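Local structure of thiosulfate sulfurtransferase TUM1 (Saccharomyces cerevisiae, 3UTN) at residues G233-P245 and I257-T271. The protein transfers sulfur from NFS1 to UBA4 in the pathway that 2-thiolates the wobble uridine of tRNAs, and has thiosulfate sulfurtransferase activity. Numbering follows the deposited sequence.
Sequences GTQPLPYGSLLDP and IHATLEKALKDFHCT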
loop_
_atom_site.group_PDB
_atom_site.type_symbol
_atom_site.label_atom_id
_atom_site.label_comp_id
_atom_site.label_asym_id
_atom_site.label_seq_id
_atom_site.Cartn_x
_atom_site.Cartn_y
_atom_site.Cartn_z
ATOM N N GLY A 233 17.117 -10.690 -8.105
ATOM C CA GLY A 233 16.539 -9.965 -9.213
ATOM C C GLY A 233 15.782 -8.739 -8.760
ATOM O O GLY A 233 15.435 -7.891 -9.571
ATOM N N THR A 234 15.517 -8.646 -7.462
ATOM C CA THR A 234 14.881 -7.462 -6.928
ATOM C C THR A 234 15.932 -6.427 -6.597
ATOM O O THR A 234 17.131 -6.705 -6.575
ATOM C CB THR A 234 14.044 -7.736 -5.663
ATOM O OG1 THR A 234 14.887 -8.290 -4.649
ATOM C CG2 THR A 234 12.892 -8.685 -5.971
ATOM N N GLN A 235 15.462 -5.223 -6.341
ATOM C CA GLN A 235 16.330 -4.121 -6.026
ATOM C C GLN A 235 15.742 -3.434 -4.827
ATOM O O GLN A 235 14.523 -3.456 -4.643
ATOM C CB GLN A 235 16.375 -3.154 -7.187
ATOM C CG GLN A 235 16.854 -3.767 -8.481
ATOM C CD GLN A 235 16.703 -2.785 -9.605
ATOM O OE1 GLN A 235 17.484 -1.859 -9.714
ATOM N NE2 GLN A 235 15.678 -2.962 -10.425
ATOM N N PRO A 236 16.599 -2.829 -3.995
ATOM C CA PRO A 236 16.049 -2.165 -2.839
ATOM C C PRO A 236 15.440 -0.842 -3.250
ATOM O O PRO A 236 16.093 -0.013 -3.885
ATOM C CB PRO A 236 17.270 -1.941 -1.957
ATOM C CG PRO A 236 18.393 -1.781 -2.923
ATOM C CD PRO A 236 18.062 -2.650 -4.098
ATOM N N LEU A 237 14.175 -0.665 -2.919
ATOM C CA LEU A 237 13.567 0.635 -3.044
ATOM C C LEU A 237 12.808 0.860 -1.750
ATOM O O LEU A 237 11.589 0.753 -1.720
ATOM C CB LEU A 237 12.665 0.700 -4.273
ATOM C CG LEU A 237 12.313 2.094 -4.793
ATOM C CD1 LEU A 237 13.560 2.941 -5.025
ATOM C CD2 LEU A 237 11.523 1.961 -6.080
ATOM N N PRO A 238 13.544 1.135 -0.657
ATOM C CA PRO A 238 12.896 1.327 0.626
ATOM C C PRO A 238 11.826 2.382 0.466
ATOM O O PRO A 238 12.088 3.458 -0.067
ATOM C CB PRO A 238 14.036 1.803 1.519
ATOM C CG PRO A 238 15.226 1.124 0.934
ATOM C CD PRO A 238 15.006 1.270 -0.539
ATOM N N TYR A 239 10.610 2.042 0.873
ATOM C CA TYR A 239 9.452 2.874 0.583
ATOM C C TYR A 239 9.643 4.319 1.026
ATOM O O TYR A 239 9.181 5.235 0.356
ATOM C CB TYR A 239 8.197 2.276 1.210
ATOM C CG TYR A 239 8.121 2.421 2.702
ATOM C CD1 TYR A 239 7.567 3.561 3.277
ATOM C CD2 TYR A 239 8.598 1.421 3.544
ATOM C CE1 TYR A 239 7.482 3.701 4.648
ATOM C CE2 TYR A 239 8.522 1.556 4.918
ATOM C CZ TYR A 239 7.962 2.696 5.459
ATOM O OH TYR A 239 7.879 2.842 6.818
ATOM N N GLY A 240 10.333 4.503 2.151
ATOM C CA GLY A 240 10.599 5.821 2.709
ATOM C C GLY A 240 11.342 6.713 1.738
ATOM O O GLY A 240 11.193 7.932 1.770
ATOM N N SER A 241 12.121 6.096 0.855
ATOM C CA SER A 241 12.865 6.835 -0.158
ATOM C C SER A 241 11.927 7.501 -1.155
ATOM O O SER A 241 12.317 8.420 -1.855
ATOM C CB SER A 241 13.828 5.910 -0.897
ATOM O OG SER A 241 13.129 5.049 -1.784
ATOM N N LEU A 242 10.692 7.025 -1.219
ATOM C CA LEU A 242 9.752 7.527 -2.203
ATOM C C LEU A 242 8.718 8.446 -1.573
ATOM O O LEU A 242 7.825 8.946 -2.244
ATOM C CB LEU A 242 9.102 6.363 -2.952
ATOM C CG LEU A 242 10.104 5.531 -3.752
ATOM C CD1 LEU A 242 9.381 4.474 -4.554
ATOM C CD2 LEU A 242 10.921 6.406 -4.686
ATOM N N LEU A 243 8.856 8.668 -0.275
ATOM C CA LEU A 243 7.968 9.559 0.437
ATOM C C LEU A 243 8.772 10.731 0.928
ATOM O O LEU A 243 9.961 10.588 1.220
ATOM C CB LEU A 243 7.330 8.843 1.622
ATOM C CG LEU A 243 6.496 7.612 1.272
ATOM C CD1 LEU A 243 5.943 6.994 2.542
ATOM C CD2 LEU A 243 5.373 7.988 0.320
ATOM N N ASP A 244 8.139 11.891 1.018
ATOM C CA ASP A 244 8.797 13.010 1.658
ATOM C C ASP A 244 9.209 12.569 3.063
ATOM O O ASP A 244 8.398 11.992 3.790
ATOM C CB ASP A 244 7.895 14.235 1.711
ATOM C CG ASP A 244 8.491 15.345 2.549
ATOM O OD1 ASP A 244 9.193 16.206 1.983
ATOM O OD2 ASP A 244 8.284 15.329 3.779
ATOM N N PRO A 245 10.479 12.818 3.437
ATOM C CA PRO A 245 11.057 12.320 4.688
ATOM C C PRO A 245 10.264 12.686 5.941
ATOM O O PRO A 245 10.146 11.863 6.850
ATOM C CB PRO A 245 12.435 12.980 4.724
ATOM C CG PRO A 245 12.778 13.182 3.290
ATOM C CD PRO A 245 11.480 13.540 2.628
ATOM N N ILE A 257 7.868 13.546 -7.991
ATOM C CA ILE A 257 7.986 12.100 -7.825
ATOM C C ILE A 257 9.140 11.555 -8.661
ATOM O O ILE A 257 9.844 10.654 -8.228
ATOM C CB ILE A 257 6.667 11.346 -8.127
ATOM C CG1 ILE A 257 6.781 9.865 -7.737
ATOM C CG2 ILE A 257 6.276 11.471 -9.588
ATOM C CD1 ILE A 257 6.988 9.629 -6.257
ATOM N N HIS A 258 9.350 12.121 -9.847
ATOM C CA HIS A 258 10.477 11.693 -10.669
ATOM C C HIS A 258 11.770 11.991 -9.999
ATOM O O HIS A 258 12.634 11.125 -9.942
ATOM C CB HIS A 258 10.419 12.273 -12.072
ATOM C CG HIS A 258 9.195 11.858 -12.823
ATOM N ND1 HIS A 258 8.488 12.708 -13.575
ATOM C CD2 HIS A 258 8.534 10.637 -12.877
ATOM C CE1 HIS A 258 7.431 12.068 -14.098
ATOM N NE2 HIS A 258 7.461 10.798 -13.669
ATOM N N ALA A 259 11.900 13.202 -9.456
ATOM C CA ALA A 259 13.102 13.587 -8.727
ATOM C C ALA A 259 13.287 12.646 -7.550
ATOM O O ALA A 259 14.369 12.121 -7.324
ATOM C CB ALA A 259 13.014 15.029 -8.247
ATOM N N THR A 260 12.207 12.417 -6.813
ATOM C CA THR A 260 12.254 11.499 -5.694
ATOM C C THR A 260 12.599 10.088 -6.158
ATOM O O THR A 260 13.502 9.455 -5.607
ATOM C CB THR A 260 10.932 11.516 -4.928
ATOM O OG1 THR A 260 10.755 12.817 -4.360
ATOM C CG2 THR A 260 10.944 10.481 -3.821
ATOM N N LEU A 261 11.897 9.608 -7.178
ATOM C CA LEU A 261 12.144 8.276 -7.703
ATOM C C LEU A 261 13.576 8.131 -8.204
ATOM O O LEU A 261 14.287 7.230 -7.773
ATOM C CB LEU A 261 11.150 7.902 -8.804
ATOM C CG LEU A 261 11.350 6.513 -9.417
ATOM C CD1 LEU A 261 11.397 5.428 -8.348
ATOM C CD2 LEU A 261 10.270 6.213 -10.442
ATOM N N GLU A 262 14.001 9.022 -9.098
ATOM C CA GLU A 262 15.360 8.939 -9.633
ATOM C C GLU A 262 16.403 9.034 -8.521
ATOM O O GLU A 262 17.427 8.364 -8.583
ATOM C CB GLU A 262 15.614 9.968 -10.746
ATOM C CG GLU A 262 15.737 11.406 -10.270
ATOM C CD GLU A 262 16.300 12.355 -11.316
ATOM O OE1 GLU A 262 16.974 11.888 -12.265
ATOM O OE2 GLU A 262 16.071 13.579 -11.176
ATOM N N LYS A 263 16.127 9.849 -7.504
ATOM C CA LYS A 263 17.014 9.980 -6.353
ATOM C C LYS A 263 17.064 8.663 -5.593
ATOM O O LYS A 263 18.136 8.192 -5.226
ATOM C CB LYS A 263 16.554 11.113 -5.430
ATOM C CG LYS A 263 17.464 11.412 -4.249
ATOM C CD LYS A 263 18.793 12.025 -4.683
ATOM C CE LYS A 263 19.547 12.620 -3.503
ATOM N NZ LYS A 263 19.751 11.642 -2.398
ATOM N N ALA A 264 15.895 8.067 -5.372
ATOM C CA ALA A 264 15.814 6.771 -4.718
ATOM C C ALA A 264 16.571 5.736 -5.532
ATOM O O ALA A 264 17.359 4.965 -4.990
ATOM C CB ALA A 264 14.371 6.361 -4.540
ATOM N N LEU A 265 16.339 5.735 -6.841
ATOM C CA LEU A 265 17.034 4.810 -7.734
ATOM C C LEU A 265 18.537 5.055 -7.708
ATOM O O LEU A 265 19.313 4.109 -7.723
ATOM C CB LEU A 265 16.500 4.914 -9.160
ATOM C CG LEU A 265 15.013 4.617 -9.367
ATOM C CD1 LEU A 265 14.605 4.992 -10.780
ATOM C CD2 LEU A 265 14.669 3.167 -9.056
ATOM N N LYS A 266 18.937 6.324 -7.648
ATOM C CA LYS A 266 20.354 6.678 -7.542
ATOM C C LYS A 266 20.917 6.237 -6.190
ATOM O O LYS A 266 21.921 5.524 -6.133
ATOM C CB LYS A 266 20.568 8.184 -7.755
ATOM C CG LYS A 266 21.997 8.656 -7.497
ATOM C CD LYS A 266 22.129 10.174 -7.518
ATOM C CE LYS A 266 22.274 10.709 -8.936
ATOM N NZ LYS A 266 22.501 12.182 -8.957
ATOM N N ASP A 267 20.253 6.658 -5.114
ATOM C CA ASP A 267 20.687 6.375 -3.748
ATOM C C ASP A 267 20.867 4.890 -3.498
ATOM O O ASP A 267 21.838 4.471 -2.871
ATOM C CB ASP A 267 19.687 6.936 -2.735
ATOM C CG ASP A 267 19.699 8.449 -2.672
ATOM O OD1 ASP A 267 20.680 9.068 -3.134
ATOM O OD2 ASP A 267 18.718 9.025 -2.159
ATOM N N PHE A 268 19.922 4.101 -3.995
ATOM C CA PHE A 268 19.934 2.670 -3.755
ATOM C C PHE A 268 20.488 1.905 -4.939
ATOM O O PHE A 268 20.340 0.686 -5.023
ATOM C CB PHE A 268 18.540 2.195 -3.337
ATOM C CG PHE A 268 18.100 2.778 -2.032
ATOM C CD1 PHE A 268 18.543 2.232 -0.834
ATOM C CD2 PHE A 268 17.293 3.907 -1.996
ATOM C CE1 PHE A 268 18.168 2.785 0.380
ATOM C CE2 PHE A 268 16.914 4.464 -0.789
ATOM C CZ PHE A 268 17.352 3.904 0.402
ATOM N N HIS A 269 21.155 2.636 -5.831
ATOM C CA HIS A 269 21.786 2.072 -7.023
ATOM C C HIS A 269 20.853 1.109 -7.675
ATOM O O HIS A 269 21.147 -0.077 -7.830
ATOM C CB HIS A 269 23.128 1.433 -6.681
ATOM C CG HIS A 269 24.074 2.372 -5.983
ATOM N ND1 HIS A 269 24.171 2.435 -4.643
ATOM C CD2 HIS A 269 24.963 3.319 -6.489
ATOM C CE1 HIS A 269 25.080 3.367 -4.302
ATOM N NE2 HIS A 269 25.566 3.908 -5.434
ATOM N N CYS A 270 19.692 1.632 -8.039
ATOM C CA CYS A 270 18.647 0.843 -8.647
ATOM C C CYS A 270 18.412 1.281 -10.060
ATOM O O CYS A 270 18.659 2.429 -10.425
ATOM C CB CYS A 270 17.350 0.994 -7.869
ATOM S SG CYS A 270 17.432 0.195 -6.270
ATOM N N THR A 271 17.922 0.342 -10.849
ATOM C CA THR A 271 17.505 0.626 -12.194
ATOM C C THR A 271 16.000 0.486 -12.228
ATOM O O THR A 271 15.423 -0.431 -11.632
ATOM C CB THR A 271 18.129 -0.351 -13.202
ATOM O OG1 THR A 271 17.764 -1.691 -12.851
ATOM C CG2 THR A 271 19.648 -0.220 -13.206
HETATM O O HOH W 1 20.239 -2.584 -8.258
HETATM O O HOH W 2 15.351 -2.744 -13.356
HETATM O O HOH W 3 14.209 9.479 -2.995
#
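The side-chain amide of Q235 pairs with the backbone of T271 through both of its ends. T271 N donates to Q235 OE1 in the carbonyl plane, on a lone pair, with a nearly straight N-H...O angle of 166°. Q235 NE2 donates back to T271 O at 2.8 Å, in a more bent bond. Two bonds fix the rotation of the amide, and a water links OE1 to H269 O. Were Q235 cut back to an alanine, T271 N and O would probably lose these mates, and the chain after the helix would be less firmly held. Further along, P238 turns its CG-CD side onto one face of the F268 ring, a CH-pi contact with P238 CD 3.4 Å from the ring centroid and almost on the normal. S241 CB meets F268 CE2 obliquely at 3.4 Å. S241 OG sits between its backbone N and carbonyl carbon (chi1 73°), which turns it back to P238 O, an acceptor also for S241 N. A264 CB packs tightly against L242 CD2 (3.5 Å) and also touches L237 CD1. H269, with positive phi, ends the helix in a Schellman motif, C270 N bonding to L265 O, and so brings T271 to Q235. In the catalytic rhodanese domain, helix 255-267 packs on L237 and the 3-10 turn 239-242, while F268 to T271 meet edge strand 234-236. Strand 205-208 pairs with the edge strand, L212 touches P236 and F268, and helix 286-297 meets L261.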